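Local coordinates for uncharacterized protein (Bacteroides eggerthii DSM 20697, PDB 4ECO) that is of unknown function but, as a leucine-rich repeat protein, probably works by binding other proteins, at residues A[140-145]-A[306-311]; A[330-335]-A[353-358]; A[150-155]-A[176-181]; A[289-294]-A[313-318]. One frame throughout, in Å; residues are numbered along the deposited sequence.

How the interactions relate
Three of the four contacts meet around strand 309-311 and its loop in the leucine-rich repeat solenoid. Interactions 1 and 2, with centres 11 Å apart, sit on neighbouring strands: Gln308 O is 2.8 Å from Gly333 N and Ile310 N is 2.9 Å from Met334 O, both probable hydrogen bonds. Interaction 3 lies within the chain closed by interaction 1 and touches it where Tyr145 CE1 meets Val150 CG2 at 3.9 Å. Interaction 4 uses the chain just after strand 309-311, and Tyr314 CD2 reaches Tyr145 OH at 3.9 Å. Interactions 2 and 4 do not touch, their nearest atoms being about 7 Å apart. No active site is known to which these contacts could be tied.

Interaction 1 (A[140-145]-A[306-311]); sequences KMRMHY and KIQIIY
Tyr311, on strand 309-311 of the leucine-rich repeat solenoid, meets Arg142 and Tyr145 where helices 135-142 and 144-149 pack across the row of parallel repeat strands. Its hydroxyl donates to the carbonyl of Arg142, OH to O 2.9 Å, with a C=O...donor angle of 142° and the donor tilted 23° from the carbonyl plane. The ring is held between aliphatic groups. Tyr145 CB lies over the centre of one face, 3.9 Å from the ring centroid, while Ile309 CG2 covers the opposite face toward its rim. The two tyrosine side chains slide past each other in opposite directions with ring planes 48° apart, and Tyr145 CD1 comes to 3.4 Å from Tyr311 CD1. A phenylalanine in place of Tyr311 would probably keep this ring packing but leave the Arg142 carbonyl without its hydroxyl donor. The guanidinium of Arg142 turns to other partners, NE forming a salt bridge with Asp253 and NH2 a hydrogen bond with Gln276, both outside the two segments. On its way there the extended chain of Arg142 crosses the tip of Ile309, with CD 4.0 Å from Ile309 CD1.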
# COMPACT_ATOMS: atom_id res chain seq x y z
N LYS A 140 -13.08 7.20 5.41
CA LYS A 140 -11.75 7.62 5.86
C LYS A 140 -11.14 6.54 6.73
O LYS A 140 -10.03 6.07 6.46
CB LYS A 140 -11.85 8.96 6.62
CG LYS A 140 -10.51 9.63 6.96
CD LYS A 140 -10.75 10.98 7.63
CE LYS A 140 -9.48 11.67 8.07
NZ LYS A 140 -9.06 11.25 9.43
N MSE A 141 -11.91 6.11 7.73
CA MSE A 141 -11.56 5.12 8.73
C MSE A 141 -11.36 3.76 8.10
O MSE A 141 -10.36 3.12 8.41
CB MSE A 141 -12.60 5.08 9.87
CG MSE A 141 -12.43 6.29 10.83
SE MSE A 141 -10.49 6.94 11.07
CE MSE A 141 -10.80 8.56 10.47
N ARG A 142 -12.24 3.36 7.16
CA ARG A 142 -12.11 2.11 6.41
C ARG A 142 -10.76 2.04 5.67
O ARG A 142 -10.13 0.99 5.64
CB ARG A 142 -13.27 1.98 5.39
CG ARG A 142 -14.57 1.46 5.97
CD ARG A 142 -15.54 1.08 4.88
NE ARG A 142 -16.53 0.11 5.37
CZ ARG A 142 -17.58 -0.31 4.68
NH1 ARG A 142 -17.82 0.15 3.47
NH2 ARG A 142 -18.42 -1.18 5.22
N MSE A 143 -10.31 3.19 5.13
CA MSE A 143 -9.06 3.36 4.38
C MSE A 143 -7.83 3.51 5.27
O MSE A 143 -6.73 3.64 4.73
CB MSE A 143 -9.15 4.61 3.48
CG MSE A 143 -10.25 4.55 2.43
SE MSE A 143 -10.20 2.95 1.36
CE MSE A 143 -8.45 3.21 0.49
N HIS A 144 -8.00 3.50 6.61
CA HIS A 144 -6.89 3.70 7.55
C HIS A 144 -5.82 2.62 7.40
O HIS A 144 -4.64 2.97 7.44
CB HIS A 144 -7.35 3.78 9.02
CG HIS A 144 -6.23 4.12 9.95
ND1 HIS A 144 -5.29 3.18 10.33
CD2 HIS A 144 -5.94 5.30 10.55
CE1 HIS A 144 -4.43 3.83 11.11
NE2 HIS A 144 -4.80 5.10 11.28
N TYR A 145 -6.20 1.31 7.28
CA TYR A 145 -5.18 0.27 7.17
C TYR A 145 -4.43 0.44 5.87
O TYR A 145 -3.19 0.34 5.85
CB TYR A 145 -5.77 -1.15 7.28
CG TYR A 145 -4.72 -2.25 7.33
CD1 TYR A 145 -4.23 -2.83 6.16
CD2 TYR A 145 -4.24 -2.73 8.54
CE1 TYR A 145 -3.28 -3.85 6.20
CE2 TYR A 145 -3.29 -3.76 8.59
CZ TYR A 145 -2.81 -4.30 7.42
OH TYR A 145 -1.89 -5.31 7.48
N LYS A 306 -21.41 -10.18 -0.07
CA LYS A 306 -21.49 -8.85 0.55
C LYS A 306 -20.13 -8.18 0.77
O LYS A 306 -20.08 -6.95 0.76
CB LYS A 306 -22.24 -8.91 1.91
CG LYS A 306 -23.69 -9.40 1.84
CD LYS A 306 -24.64 -8.41 1.17
CE LYS A 306 -26.06 -8.93 1.10
NZ LYS A 306 -26.97 -7.97 0.41
N ILE A 307 -19.05 -8.96 1.01
CA ILE A 307 -17.70 -8.47 1.31
C ILE A 307 -17.21 -7.56 0.18
O ILE A 307 -17.37 -7.88 -1.00
CB ILE A 307 -16.74 -9.66 1.59
CG1 ILE A 307 -17.17 -10.40 2.89
CG2 ILE A 307 -15.29 -9.19 1.70
CD1 ILE A 307 -16.66 -11.80 3.11
N GLN A 308 -16.64 -6.41 0.55
CA GLN A 308 -16.16 -5.38 -0.37
C GLN A 308 -14.66 -5.12 -0.22
O GLN A 308 -14.03 -4.69 -1.19
CB GLN A 308 -16.94 -4.06 -0.14
CG GLN A 308 -18.40 -4.14 -0.59
CD GLN A 308 -19.24 -2.91 -0.30
OE1 GLN A 308 -18.97 -2.12 0.60
NE2 GLN A 308 -20.35 -2.78 -1.01
N ILE A 309 -14.11 -5.30 1.01
CA ILE A 309 -12.70 -5.04 1.34
C ILE A 309 -12.11 -6.22 2.09
O ILE A 309 -12.69 -6.66 3.08
CB ILE A 309 -12.53 -3.72 2.17
CG1 ILE A 309 -13.30 -2.54 1.53
CG2 ILE A 309 -11.04 -3.38 2.39
CD1 ILE A 309 -13.63 -1.41 2.47
N ILE A 310 -10.95 -6.71 1.65
CA ILE A 310 -10.22 -7.80 2.30
C ILE A 310 -8.78 -7.34 2.59
O ILE A 310 -8.03 -7.01 1.66
CB ILE A 310 -10.22 -9.12 1.46
CG1 ILE A 310 -11.66 -9.65 1.20
CG2 ILE A 310 -9.37 -10.19 2.15
CD1 ILE A 310 -11.80 -10.89 0.33
N TYR A 311 -8.41 -7.30 3.86
CA TYR A 311 -7.03 -7.05 4.29
C TYR A 311 -6.52 -8.40 4.77
O TYR A 311 -6.97 -8.87 5.82
CB TYR A 311 -6.92 -5.93 5.36
CG TYR A 311 -7.36 -4.55 4.93
CD1 TYR A 311 -6.63 -3.82 3.99
CD2 TYR A 311 -8.46 -3.92 5.52
CE1 TYR A 311 -7.02 -2.54 3.60
CE2 TYR A 311 -8.83 -2.63 5.17
CZ TYR A 311 -8.10 -1.94 4.21
OH TYR A 311 -8.46 -0.65 3.86

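Interaction 2 (A[330-335]-A[353-358]); sequences KKLGML and IKLASL
Leu332 and Leu355 form the apolar centre, their side chains crossing so that Leu332 CG lies 3.8 Å from Leu355 CD2. Leu332 CB also meets the CG2 branch of Ile353 at 4.0 Å. Farther along, Leu335 and Leu358 lie side by side and point the same way, both with CG anti to the backbone N (chi1 179° and -177°), which starts the two branches out alike; Leu335 CD2 is 4.2 Å from Leu358 CD1. These four leucines fit the consensus leucine positions of two successive repeats. On the other face of the parallel strands the selenomethionine Met334 sets CG against Ser357 CB at 3.6 Å. The backbones join at Gly333 O, which takes a hydrogen bond from Ala356 N at 2.7 Å and a weak one from Ser357 N; Leu335 N gives a further weak bond to Ser357 O. At the outer end one water links the segments, donating to Lys330 O and Leu332 O and accepting from Lys354 N at 2.8 Å. Strand 309-311 borders segment 330-335 on its far side, Phe349 packs on Leu332 and Leu335, and Gln146 of helix 144-149 touches Met334 and Ser357.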
# COMPACT_ATOMS: atom_id res chain seq x y z
N LYS A 330 -18.97 -10.97 -5.76
CA LYS A 330 -19.35 -9.95 -6.75
C LYS A 330 -19.12 -8.55 -6.23
O LYS A 330 -18.73 -7.70 -7.00
CB LYS A 330 -20.82 -10.11 -7.17
CG LYS A 330 -21.08 -11.52 -7.72
CD LYS A 330 -22.38 -11.68 -8.48
CE LYS A 330 -22.50 -13.09 -9.02
NZ LYS A 330 -22.53 -14.11 -7.93
N LYS A 331 -19.32 -8.31 -4.93
CA LYS A 331 -19.16 -6.97 -4.38
C LYS A 331 -17.69 -6.63 -4.02
O LYS A 331 -17.45 -5.50 -3.58
CB LYS A 331 -20.06 -6.78 -3.14
CG LYS A 331 -21.49 -6.36 -3.44
CD LYS A 331 -22.28 -6.13 -2.17
CE LYS A 331 -23.02 -4.82 -2.18
NZ LYS A 331 -23.73 -4.58 -0.90
N LEU A 332 -16.70 -7.55 -4.25
CA LEU A 332 -15.30 -7.30 -3.89
C LEU A 332 -14.68 -6.12 -4.66
O LEU A 332 -14.75 -6.09 -5.89
CB LEU A 332 -14.42 -8.55 -4.09
CG LEU A 332 -12.94 -8.46 -3.65
CD1 LEU A 332 -12.81 -8.20 -2.14
CD2 LEU A 332 -12.20 -9.71 -4.04
N GLY A 333 -14.06 -5.19 -3.94
CA GLY A 333 -13.43 -4.01 -4.53
C GLY A 333 -12.01 -3.73 -4.09
O GLY A 333 -11.29 -2.97 -4.76
N MSE A 334 -11.60 -4.30 -2.96
CA MSE A 334 -10.24 -4.08 -2.44
C MSE A 334 -9.65 -5.38 -1.92
O MSE A 334 -10.27 -6.07 -1.10
CB MSE A 334 -10.23 -3.02 -1.34
CG MSE A 334 -10.43 -1.61 -1.84
SE MSE A 334 -10.56 -0.31 -0.37
CE MSE A 334 -8.72 -0.54 0.41
N LEU A 335 -8.44 -5.71 -2.42
CA LEU A 335 -7.71 -6.90 -1.99
C LEU A 335 -6.25 -6.59 -1.83
O LEU A 335 -5.64 -6.00 -2.74
CB LEU A 335 -7.92 -8.06 -2.97
CG LEU A 335 -7.20 -9.37 -2.68
CD1 LEU A 335 -7.70 -10.02 -1.35
CD2 LEU A 335 -7.36 -10.32 -3.84
N ILE A 353 -15.79 -8.88 -11.41
CA ILE A 353 -15.39 -8.35 -10.10
C ILE A 353 -14.44 -7.19 -10.40
O ILE A 353 -13.42 -7.38 -11.04
CB ILE A 353 -14.79 -9.47 -9.19
CG1 ILE A 353 -15.93 -10.37 -8.65
CG2 ILE A 353 -13.92 -8.90 -8.05
CD1 ILE A 353 -15.56 -11.78 -8.37
N LYS A 354 -14.85 -5.97 -10.01
CA LYS A 354 -14.14 -4.74 -10.29
C LYS A 354 -13.35 -4.25 -9.07
O LYS A 354 -13.95 -3.81 -8.09
CB LYS A 354 -15.13 -3.65 -10.75
CG LYS A 354 -15.93 -4.01 -11.99
CD LYS A 354 -15.09 -3.99 -13.26
CE LYS A 354 -15.90 -4.44 -14.44
NZ LYS A 354 -15.04 -4.67 -15.61
N LEU A 355 -12.02 -4.32 -9.13
CA LEU A 355 -11.19 -3.86 -8.02
C LEU A 355 -10.76 -2.39 -8.20
O LEU A 355 -10.41 -1.96 -9.30
CB LEU A 355 -9.94 -4.76 -7.83
CG LEU A 355 -10.18 -6.23 -7.49
CD1 LEU A 355 -8.90 -7.00 -7.50
CD2 LEU A 355 -10.84 -6.40 -6.13
N ALA A 356 -10.81 -1.63 -7.09
CA ALA A 356 -10.35 -0.24 -6.97
C ALA A 356 -8.92 -0.21 -6.39
O ALA A 356 -8.14 0.70 -6.67
CB ALA A 356 -11.30 0.54 -6.08
N SER A 357 -8.59 -1.24 -5.60
CA SER A 357 -7.28 -1.47 -4.99
C SER A 357 -6.88 -2.90 -5.22
O SER A 357 -7.70 -3.78 -5.06
CB SER A 357 -7.31 -1.16 -3.49
OG SER A 357 -7.25 0.22 -3.19
N LEU A 358 -5.62 -3.12 -5.55
CA LEU A 358 -5.02 -4.45 -5.67
C LEU A 358 -3.54 -4.32 -5.35
O LEU A 358 -2.83 -3.50 -5.90
CB LEU A 358 -5.27 -5.11 -7.03
CG LEU A 358 -4.74 -6.53 -7.24
CD1 LEU A 358 -5.44 -7.54 -6.32
CD2 LEU A 358 -4.86 -6.93 -8.69
O HOH W 1 -16.68 -6.00 -7.85

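Interaction 3 (A[150-155]-A[176-181]); sequences VDYDPR and KKSSRI
Arg180 reaches across to Tyr152 and brings its guanidinium to the ring in an off-centre cation-pi contact, CZ lying 4.8 Å from the ring centroid. NH2 stands 4.0 Å above one face near the rim, and the two planes are 77° apart, so the guanidinium comes edge-on rather than stacked. Tyr152 has a second deposited conformer, so the pairing is doubtful for the other. The arginine chain is extended to CD and bends at chi3 (62°), which swings NE toward the tyrosine, 3.7 Å from Tyr152 CB. Closer to the backbone, Arg180 CB rests 3.3 Å from Asp151 O and CD 3.4 Å from Val150 O. An alanine in place of Arg180 would probably leave the Tyr152 ring without its cation and freer to turn. Beyond this shell, Asp151 OD1 is tied to Gln146 of helix 144-149. Asp153 holds Arg155 side-on: OD2 forms a salt bridge with NH2 at 3.0 Å, NE is shared between OD1 and OD2, and Arg155 NH1 reaches Lys173 O. The backbone N of Arg155 also meets Asp153 OD1 at 3.3 Å, from above the carboxylate plane. That last bond closes an Asx turn, leading into the short 3-10 segment of an irregular excursion from the repeat strands.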
# COMPACT_ATOMS: atom_id res chain seq x y z
N VAL A 150 -0.38 -0.17 3.23
CA VAL A 150 -0.46 -0.72 1.87
C VAL A 150 -0.11 0.33 0.78
O VAL A 150 0.67 0.01 -0.14
CB VAL A 150 -1.88 -1.33 1.61
CG1 VAL A 150 -1.93 -2.10 0.31
CG2 VAL A 150 -2.33 -2.22 2.76
N ASP A 151 -0.72 1.52 0.84
CA ASP A 151 -0.49 2.57 -0.16
C ASP A 151 0.96 2.97 -0.25
O ASP A 151 1.64 3.12 0.78
CB ASP A 151 -1.31 3.82 0.14
CG ASP A 151 -2.76 3.72 -0.26
OD1 ASP A 151 -3.09 2.84 -1.10
OD2 ASP A 151 -3.56 4.55 0.23
N TYR A 152 1.42 3.11 -1.51
CA TYR A 152 2.80 3.45 -1.89
C TYR A 152 2.80 4.04 -3.33
O TYR A 152 2.01 3.58 -4.17
CB TYR A 152 3.65 2.17 -1.80
CG TYR A 152 5.14 2.29 -2.02
CD1 TYR A 152 5.97 2.81 -1.02
CD2 TYR A 152 5.76 1.70 -3.12
CE1 TYR A 152 7.36 2.85 -1.18
CE2 TYR A 152 7.14 1.73 -3.28
CZ TYR A 152 7.94 2.29 -2.30
OH TYR A 152 9.29 2.30 -2.48
N ASP A 153 3.69 5.02 -3.61
CA ASP A 153 3.82 5.57 -4.95
C ASP A 153 4.95 4.82 -5.69
O ASP A 153 6.12 4.99 -5.34
CB ASP A 153 4.06 7.09 -4.93
CG ASP A 153 4.01 7.79 -6.28
OD1 ASP A 153 3.71 7.12 -7.31
OD2 ASP A 153 4.26 9.03 -6.31
N PRO A 154 4.62 3.99 -6.73
CA PRO A 154 5.68 3.26 -7.45
C PRO A 154 6.69 4.20 -8.13
O PRO A 154 7.78 3.74 -8.46
CB PRO A 154 4.89 2.43 -8.47
CG PRO A 154 3.50 2.31 -7.88
CD PRO A 154 3.28 3.64 -7.24
N ARG A 155 6.37 5.53 -8.29
CA ARG A 155 7.30 6.49 -8.90
C ARG A 155 8.50 6.77 -7.95
O ARG A 155 9.52 7.29 -8.38
CB ARG A 155 6.59 7.79 -9.30
CG ARG A 155 5.44 7.55 -10.25
CD ARG A 155 4.70 8.82 -10.58
NE ARG A 155 4.31 9.50 -9.35
CZ ARG A 155 3.96 10.78 -9.27
NH1 ARG A 155 3.96 11.54 -10.35
NH2 ARG A 155 3.65 11.31 -8.09
N LYS A 176 5.68 12.43 -3.25
CA LYS A 176 5.77 12.54 -1.79
C LYS A 176 6.74 11.52 -1.21
O LYS A 176 6.85 10.40 -1.72
CB LYS A 176 4.39 12.34 -1.14
CG LYS A 176 3.51 13.56 -1.00
CD LYS A 176 2.35 13.20 -0.04
CE LYS A 176 1.70 14.40 0.66
NZ LYS A 176 1.01 14.00 1.93
N LYS A 177 7.39 11.90 -0.10
CA LYS A 177 8.26 11.02 0.68
C LYS A 177 7.41 9.87 1.21
O LYS A 177 6.24 10.06 1.56
CB LYS A 177 8.92 11.81 1.83
CG LYS A 177 9.94 11.02 2.66
CD LYS A 177 10.48 11.83 3.85
CE LYS A 177 11.44 11.03 4.69
NZ LYS A 177 11.94 11.82 5.84
N SER A 178 8.00 8.67 1.23
CA SER A 178 7.36 7.45 1.68
C SER A 178 6.87 7.58 3.10
O SER A 178 7.59 8.11 3.97
CB SER A 178 8.32 6.27 1.56
OG SER A 178 8.86 6.17 0.24
N SER A 179 5.64 7.14 3.33
CA SER A 179 4.97 7.17 4.63
C SER A 179 4.51 5.77 5.08
O SER A 179 4.15 5.61 6.25
CB SER A 179 3.77 8.12 4.57
OG SER A 179 3.01 7.88 3.40
N ARG A 180 4.53 4.78 4.16
CA ARG A 180 4.05 3.42 4.42
C ARG A 180 4.91 2.73 5.46
O ARG A 180 6.14 2.75 5.36
CB ARG A 180 3.97 2.58 3.12
CG ARG A 180 3.49 1.14 3.31
CD ARG A 180 3.25 0.38 2.02
NE ARG A 180 4.47 0.22 1.23
CZ ARG A 180 5.39 -0.71 1.42
NH1 ARG A 180 5.26 -1.60 2.41
NH2 ARG A 180 6.46 -0.76 0.64
N ILE A 181 4.24 2.15 6.48
CA ILE A 181 4.86 1.39 7.56
C ILE A 181 4.97 -0.06 7.15
O ILE A 181 4.04 -0.64 6.59
CB ILE A 181 4.05 1.54 8.90
CG1 ILE A 181 3.80 3.00 9.30
CG2 ILE A 181 4.62 0.70 10.05
CD1 ILE A 181 5.02 3.92 9.43

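Interaction 4 (A[289-294]-A[313-318]); sequences EQLKDD and GYNNLK
Asn315, packed against Leu291, has its ND2 gripped by two backbone carbonyls outside the segments, those of Ile312 and Val280, and its OD1 is hydrogen-bonded as well. With the amide held in this way, Leu291 CD2 rests over its flat face, 3.5 Å from Asn315 CG and 3.6 Å from Asn315 CB, the two side chains crossing at about a right angle. The same methyl group meets Leu317, whose CG is 3.8 Å away. Leu291 carries CG anti to the backbone N (chi1 -166°), which turns the branch toward the loop. Leu317 answers with CD2, 3.9 Å from Leu291 CB and 3.7 Å from Lys292 N, and so lies against the helix backbone too. Asn315 and Leu317 occupy the consensus asparagine and the following leucine of a leucine-rich repeat; such an asparagine typically ties the turn after a repeat strand to its neighbours through backbone bonds. Helix 288-300 belongs to the connection between strands 277-279 and 309-311. Within it, Lys292 sends NZ away to Gln296 OE1. The loop is placed by further bonds, Asn316 ND2 donating to Ile286 O and Leu317 N bonding to Asn340 OD1. Toward the surface, Lys318 extends its chain beyond CG and places NZ 3.1 Å from Glu289 OE2, a salt bridge on the syn lone pair. Glu289 has two deposited conformers, so the salt bridge, made with the chain bent at chi2 (62°), is doubtful for the other.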
# COMPACT_ATOMS: atom_id res chain seq x y z
N GLU A 289 -2.97 -23.26 4.19
CA GLU A 289 -4.04 -24.16 3.80
C GLU A 289 -5.35 -23.79 4.55
O GLU A 289 -6.41 -23.62 3.95
CB GLU A 289 -3.60 -25.62 4.10
CG GLU A 289 -2.36 -26.13 3.36
CD GLU A 289 -1.02 -25.44 3.59
OE1 GLU A 289 -0.82 -24.85 4.68
OE2 GLU A 289 -0.17 -25.48 2.67
N GLN A 290 -5.24 -23.63 5.88
CA GLN A 290 -6.36 -23.31 6.77
C GLN A 290 -6.97 -21.92 6.46
O GLN A 290 -8.20 -21.78 6.48
CB GLN A 290 -5.91 -23.37 8.25
CG GLN A 290 -7.02 -23.24 9.29
CD GLN A 290 -8.14 -24.23 9.08
OE1 GLN A 290 -7.97 -25.46 9.14
NE2 GLN A 290 -9.32 -23.70 8.82
N LEU A 291 -6.12 -20.91 6.18
CA LEU A 291 -6.59 -19.57 5.86
C LEU A 291 -7.27 -19.58 4.49
O LEU A 291 -8.32 -18.94 4.34
CB LEU A 291 -5.45 -18.55 5.93
CG LEU A 291 -5.85 -17.08 5.96
CD1 LEU A 291 -6.58 -16.72 7.24
CD2 LEU A 291 -4.66 -16.19 5.79
N LYS A 292 -6.74 -20.36 3.51
CA LYS A 292 -7.32 -20.53 2.17
C LYS A 292 -8.73 -21.11 2.31
O LYS A 292 -9.67 -20.64 1.66
CB LYS A 292 -6.42 -21.43 1.29
CG LYS A 292 -6.98 -21.77 -0.12
CD LYS A 292 -6.60 -23.19 -0.55
CE LYS A 292 -7.72 -24.22 -0.43
NZ LYS A 292 -8.73 -24.12 -1.54
N ASP A 293 -8.87 -22.11 3.19
CA ASP A 293 -10.12 -22.80 3.50
C ASP A 293 -11.12 -21.86 4.21
O ASP A 293 -12.30 -21.87 3.84
CB ASP A 293 -9.84 -24.05 4.34
CG ASP A 293 -9.21 -25.19 3.54
OD1 ASP A 293 -9.39 -25.22 2.29
OD2 ASP A 293 -8.59 -26.09 4.16
N ASP A 294 -10.66 -21.03 5.17
CA ASP A 294 -11.52 -20.07 5.88
C ASP A 294 -12.01 -18.99 4.91
O ASP A 294 -13.20 -18.65 4.93
CB ASP A 294 -10.80 -19.44 7.09
CG ASP A 294 -10.51 -20.38 8.25
OD1 ASP A 294 -11.41 -21.19 8.61
OD2 ASP A 294 -9.43 -20.24 8.86
N GLY A 313 -3.00 -9.39 4.30
CA GLY A 313 -1.54 -9.34 4.27
C GLY A 313 -0.90 -9.91 5.53
O GLY A 313 -1.59 -10.14 6.53
N TYR A 314 0.44 -10.13 5.50
CA TYR A 314 1.23 -10.69 6.61
C TYR A 314 0.64 -12.06 7.07
O TYR A 314 0.40 -12.29 8.25
CB TYR A 314 1.34 -9.71 7.78
CG TYR A 314 2.09 -8.43 7.46
CD1 TYR A 314 3.47 -8.36 7.59
CD2 TYR A 314 1.40 -7.27 7.09
CE1 TYR A 314 4.16 -7.18 7.32
CE2 TYR A 314 2.09 -6.09 6.80
CZ TYR A 314 3.47 -6.05 6.94
OH TYR A 314 4.15 -4.89 6.69
N ASN A 315 0.42 -12.95 6.12
CA ASN A 315 -0.15 -14.25 6.41
C ASN A 315 0.66 -15.33 5.69
O ASN A 315 1.73 -15.02 5.15
CB ASN A 315 -1.64 -14.26 6.02
CG ASN A 315 -2.53 -13.70 7.10
OD1 ASN A 315 -2.49 -14.11 8.27
ND2 ASN A 315 -3.44 -12.81 6.71
N ASN A 316 0.18 -16.59 5.71
CA ASN A 316 0.93 -17.70 5.14
C ASN A 316 0.28 -18.30 3.87
O ASN A 316 0.70 -19.41 3.47
CB ASN A 316 1.07 -18.79 6.19
CG ASN A 316 1.76 -18.36 7.45
OD1 ASN A 316 2.88 -17.79 7.46
ND2 ASN A 316 1.11 -18.64 8.56
N LEU A 317 -0.68 -17.60 3.23
CA LEU A 317 -1.38 -18.10 2.03
C LEU A 317 -0.42 -18.56 0.93
O LEU A 317 0.46 -17.80 0.56
CB LEU A 317 -2.29 -17.03 1.42
CG LEU A 317 -3.50 -16.59 2.19
CD1 LEU A 317 -4.07 -15.29 1.58
CD2 LEU A 317 -4.55 -17.69 2.22
N LYS A 318 -0.60 -19.80 0.42
CA LYS A 318 0.23 -20.29 -0.70
C LYS A 318 -0.54 -20.11 -2.01
O LYS A 318 0.07 -20.06 -3.06
CB LYS A 318 0.67 -21.75 -0.50
CG LYS A 318 1.90 -21.89 0.39
CD LYS A 318 2.12 -23.33 0.75
CE LYS A 318 3.03 -23.49 1.94
NZ LYS A 318 2.84 -24.82 2.60